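Local coordinates for protein carbohydrate kinase (Agrobacterium tumefaciens, PDB 2NWH) that is probably a sugar kinase of the pfkB family, transferring a phosphate group from ATP to a carbohydrate whose identity is not established, at residues F290-S293 / Q294-S297; A46-L49 / S50-G53. All blocks are in the same frame, centred on the assembly; numbering follows the deposited sequence.

Contact 1: F290-S293 / Q294-S297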
loop_
_atom_site.group_PDB
_atom_site.type_symbol
_atom_site.label_atom_id
_atom_site.label_comp_id
_atom_site.label_asym_id
_atom_site.label_seq_id
_atom_site.Cartn_x
_atom_site.Cartn_y
_atom_site.Cartn_z
ATOM N N PHE A 290 11.632 -14.792 -7.247
ATOM C CA PHE A 290 10.399 -15.548 -6.993
ATOM C C PHE A 290 9.737 -15.145 -5.663
ATOM O O PHE A 290 8.680 -15.678 -5.300
ATOM C CB PHE A 290 10.721 -17.041 -7.063
ATOM C CG PHE A 290 11.494 -17.398 -8.298
ATOM C CD1 PHE A 290 10.873 -17.402 -9.548
ATOM C CD2 PHE A 290 12.869 -17.612 -8.235
ATOM C CE1 PHE A 290 11.623 -17.703 -10.726
ATOM C CE2 PHE A 290 13.618 -17.901 -9.427
ATOM C CZ PHE A 290 13.001 -17.928 -10.630
ATOM N N ALA A 291 10.405 -14.243 -4.935
ATOM C CA ALA A 291 9.909 -13.770 -3.645
ATOM C C ALA A 291 8.645 -12.954 -3.850
ATOM O O ALA A 291 8.496 -12.222 -4.851
ATOM C CB ALA A 291 10.963 -12.950 -2.933
ATOM N N THR A 292 7.718 -13.075 -2.910
ATOM C CA THR A 292 6.502 -12.266 -2.988
ATOM C C THR A 292 6.016 -11.921 -1.580
ATOM O O THR A 292 6.505 -12.506 -0.593
ATOM C CB THR A 292 5.322 -12.963 -3.773
ATOM O OG1 THR A 292 4.802 -14.061 -3.018
ATOM C CG2 THR A 292 5.727 -13.484 -5.213
ATOM N N SER A 293 4.990 -11.054 -1.497
ATOM C CA SER A 293 4.439 -10.689 -0.183
ATOM C C SER A 293 3.732 -11.915 0.449
ATOM O O SER A 293 3.465 -11.896 1.679
ATOM C CB SER A 293 3.437 -9.547 -0.337
ATOM O OG SER A 293 2.479 -9.991 -1.248
ATOM N N GLN A 294 3.477 -12.982 -0.317
ATOM C CA GLN A 294 2.938 -14.197 0.331
ATOM C C GLN A 294 3.932 -14.804 1.321
ATOM O O GLN A 294 3.543 -15.549 2.260
ATOM C CB GLN A 294 2.528 -15.265 -0.662
ATOM C CG GLN A 294 1.320 -14.920 -1.432
ATOM C CD GLN A 294 0.926 -16.035 -2.334
ATOM O OE1 GLN A 294 1.767 -16.614 -3.059
ATOM N NE2 GLN A 294 -0.358 -16.378 -2.292
ATOM N N ASP A 295 5.195 -14.464 1.149
ATOM C CA ASP A 295 6.260 -14.921 2.124
ATOM C C ASP A 295 6.313 -14.147 3.460
ATOM O O ASP A 295 7.040 -14.536 4.377
ATOM C CB ASP A 295 7.594 -14.840 1.419
ATOM C CG ASP A 295 7.687 -15.835 0.285
ATOM O OD1 ASP A 295 7.204 -16.986 0.435
ATOM O OD2 ASP A 295 8.215 -15.437 -0.760
ATOM N N LEU A 296 5.532 -13.068 3.568
ATOM C CA LEU A 296 5.437 -12.283 4.805
ATOM C C LEU A 296 4.672 -12.982 5.902
ATOM O O LEU A 296 3.574 -13.500 5.683
ATOM C CB LEU A 296 4.839 -10.862 4.620
ATOM C CG LEU A 296 5.559 -9.886 3.734
ATOM C CD1 LEU A 296 4.672 -8.661 3.490
ATOM C CD2 LEU A 296 6.830 -9.441 4.479
ATOM N N SER A 297 5.290 -12.979 7.093
ATOM C CA SER A 297 4.676 -13.493 8.320
ATOM C C SER A 297 5.479 -12.891 9.465
ATOM O O SER A 297 6.571 -12.345 9.245
ATOM C CB SER A 297 4.752 -15.035 8.371
ATOM O OG SER A 297 6.091 -15.473 8.517
HETATM O O HOH W 1 7.030 -16.302 -3.011
HETATM O O HOH W 2 2.359 -14.584 -5.080
#
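Thr292 OG1 is held by three partners. It accepts a hydrogen bond from Gln294 N at 3.2 Å and another from a water that also bonds weakly to Gln294 OE1, and it donates one to a second water. With OG1 lying between the backbone N and the carbonyl carbon (chi1 70°), the hydroxyl faces the peptide two residues on, which makes an ST turn. The second water also donates to Phe290 O and, at 2.7 Å, to Asp295 OD2. That same carboxylate oxygen receives Thr292 N at 3.2 Å in a nearly straight bond (169°), met from above the carboxylate plane. This bond, from the backbone N at the head of the turn to the side chain of its third residue, recalls the reciprocal half of a capping box, here in the single 3-10 turn 293-295 in the loop between helices 271-286 and 298-305. The turn itself is closed by Asp295 N to Thr292 O at 2.9 Å and Leu296 N to Ser293 O at 3.0 Å. Gln294 runs alongside Thr292, its CB 3.5 Å from Thr292 OG1. Leu296, the buried member, brings CD1 to 4.1 Å from Ser293 CB and packs on Ala281 and Ile284 of helix 271-286.

Contact 2: A46-L49 / S50-G53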
loop_
_atom_site.group_PDB
_atom_site.type_symbol
_atom_site.label_atom_id
_atom_site.label_comp_id
_atom_site.label_asym_id
_atom_site.label_seq_id
_atom_site.Cartn_x
_atom_site.Cartn_y
_atom_site.Cartn_z
ATOM N N ALA A 46 -3.453 -4.641 2.971
ATOM C CA ALA A 46 -4.416 -5.315 3.861
ATOM C C ALA A 46 -4.002 -6.752 4.043
ATOM O O ALA A 46 -3.985 -7.233 5.177
ATOM C CB ALA A 46 -5.850 -5.279 3.285
ATOM N N ARG A 47 -3.732 -7.444 2.939
ATOM C CA ARG A 47 -3.252 -8.827 3.011
ATOM C C ARG A 47 -2.010 -8.888 3.849
ATOM O O ARG A 47 -1.884 -9.795 4.680
ATOM C CB ARG A 47 -2.979 -9.372 1.601
ATOM C CG ARG A 47 -4.297 -9.622 0.820
ATOM C CD ARG A 47 -4.027 -10.505 -0.377
ATOM N NE ARG A 47 -3.163 -9.877 -1.393
ATOM C CZ ARG A 47 -2.946 -10.374 -2.611
ATOM N NH1 ARG A 47 -3.456 -11.567 -2.923
ATOM N NH2 ARG A 47 -2.156 -9.724 -3.481
ATOM N N ASN A 48 -1.091 -7.957 3.638
ATOM C CA ASN A 48 0.183 -8.016 4.386
ATOM C C ASN A 48 -0.036 -7.868 5.872
ATOM O O ASN A 48 0.572 -8.597 6.663
ATOM C CB ASN A 48 1.187 -6.958 3.910
ATOM C CG ASN A 48 1.657 -7.204 2.478
ATOM O OD1 ASN A 48 1.458 -8.282 1.942
ATOM N ND2 ASN A 48 2.286 -6.199 1.867
ATOM N N LEU A 49 -0.878 -6.905 6.263
ATOM C CA LEU A 49 -1.176 -6.701 7.673
ATOM C C LEU A 49 -1.819 -7.917 8.293
ATOM O O LEU A 49 -1.516 -8.271 9.442
ATOM C CB LEU A 49 -2.064 -5.447 7.864
ATOM C CG LEU A 49 -1.257 -4.176 7.589
ATOM C CD1 LEU A 49 -2.198 -2.980 7.201
ATOM C CD2 LEU A 49 -0.307 -3.861 8.765
ATOM N N SER A 50 -2.713 -8.566 7.560
ATOM C CA SER A 50 -3.305 -9.838 8.040
ATOM C C SER A 50 -2.257 -10.956 8.247
ATOM O O SER A 50 -2.236 -11.674 9.288
ATOM C CB SER A 50 -4.445 -10.257 7.103
ATOM O OG SER A 50 -5.104 -11.404 7.599
ATOM N N ARG A 51 -1.352 -11.055 7.291
ATOM C CA ARG A 51 -0.208 -12.003 7.376
ATOM C C ARG A 51 0.683 -11.765 8.574
ATOM O O ARG A 51 1.316 -12.706 9.062
ATOM C CB ARG A 51 0.646 -11.874 6.115
ATOM C CG ARG A 51 -0.013 -12.583 4.915
ATOM C CD ARG A 51 0.640 -12.168 3.604
ATOM N NE ARG A 51 -0.131 -12.739 2.492
ATOM C CZ ARG A 51 -0.306 -12.142 1.332
ATOM N NH1 ARG A 51 0.256 -10.955 1.122
ATOM N NH2 ARG A 51 -1.026 -12.747 0.372
ATOM N N LEU A 52 0.733 -10.508 9.009
ATOM C CA LEU A 52 1.490 -10.107 10.196
ATOM C C LEU A 52 0.673 -10.164 11.486
ATOM O O LEU A 52 1.143 -9.742 12.539
ATOM C CB LEU A 52 2.071 -8.715 9.988
ATOM C CG LEU A 52 3.036 -8.577 8.813
ATOM C CD1 LEU A 52 3.450 -7.144 8.778
ATOM C CD2 LEU A 52 4.272 -9.541 8.971
ATOM N N GLY A 53 -0.542 -10.708 11.416
ATOM C CA GLY A 53 -1.269 -11.052 12.651
ATOM C C GLY A 53 -2.440 -10.152 13.019
ATOM O O GLY A 53 -3.159 -10.413 13.983
HETATM O O HOH W 3 -0.417 -8.599 -0.589
#
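The last turn of helix 41-51 and the Schellman motif that ends it carry this contact, with Arg47, Asn48 and Arg51 along one flank. Arg51 N bonds to Arg47 O at 2.9 Å in regular helical fashion, and the two arginine side chains then run alongside each other, pointing the same way. The Arg51 chain, extended from CG to NE, carries its guanidinium back over the preceding turn, where Arg47 CB sits against one face, 3.6 Å from Arg51 NH1 and offset toward the rim. Asn48 OD1 comes to the edge of the same guanidinium, in its plane, and takes a weak bond from Arg51 NH1 at 3.0 Å; the angle at the hydrogen is only 126°. The Asn48 amide is turned 41° from the guanidinium plane, and its ND2 bonds instead to Asp255 OD2, at the start of helix 255-266. Arg47 bends at chi3 (-66°), leaving its NE 4.0 Å from Arg51 NH2. The two like charges share a water that accepts from Arg51 NH1 at 3.0 Å and weakly from Arg47 NE, while Arg47 NH2 bonds to Asn44 OD1; together these probably ease the repulsion. At the helix end, Leu52 N reaches Asn48 O at 3.0 Å and, more weakly, Leu49 O. Leu52 CG lies over Asn48 O, and Leu49 fills the other flank against Ile6, Val56 and Leu262. Gly53 N turns back to Ser50 O at 2.9 Å, and the next backbone N to Leu49 O. With Gly53 at positive phi as the C-prime residue, this is the classic Schellman ending of a helix, here delivering the chain into strand 55-63 of the large sheet of the ribokinase-like fold.

Overall arrangement
Contact 2 comes first along the chain, at the end of helix 41-51; contact 1 follows more than two hundred residues later, in the loop between helices 271-286 and 298-305. Their centres are nevertheless only about 11 Å apart, on the same side of the chain's centre. They touch through packing: Ser293 CB lies 3.3 Å from Asn48 OD1, and Leu296 CD1 is 3.5 Å from Asn48 CG. The late loop thus covers the flank of an early helix that packs on strands 5-9 and 55-63 of the large sheet. A sodium ion, bound at Asp249 and Thr251, lies about 11 Å from the Ala291 side chain and about 14 Å from that of Asn48.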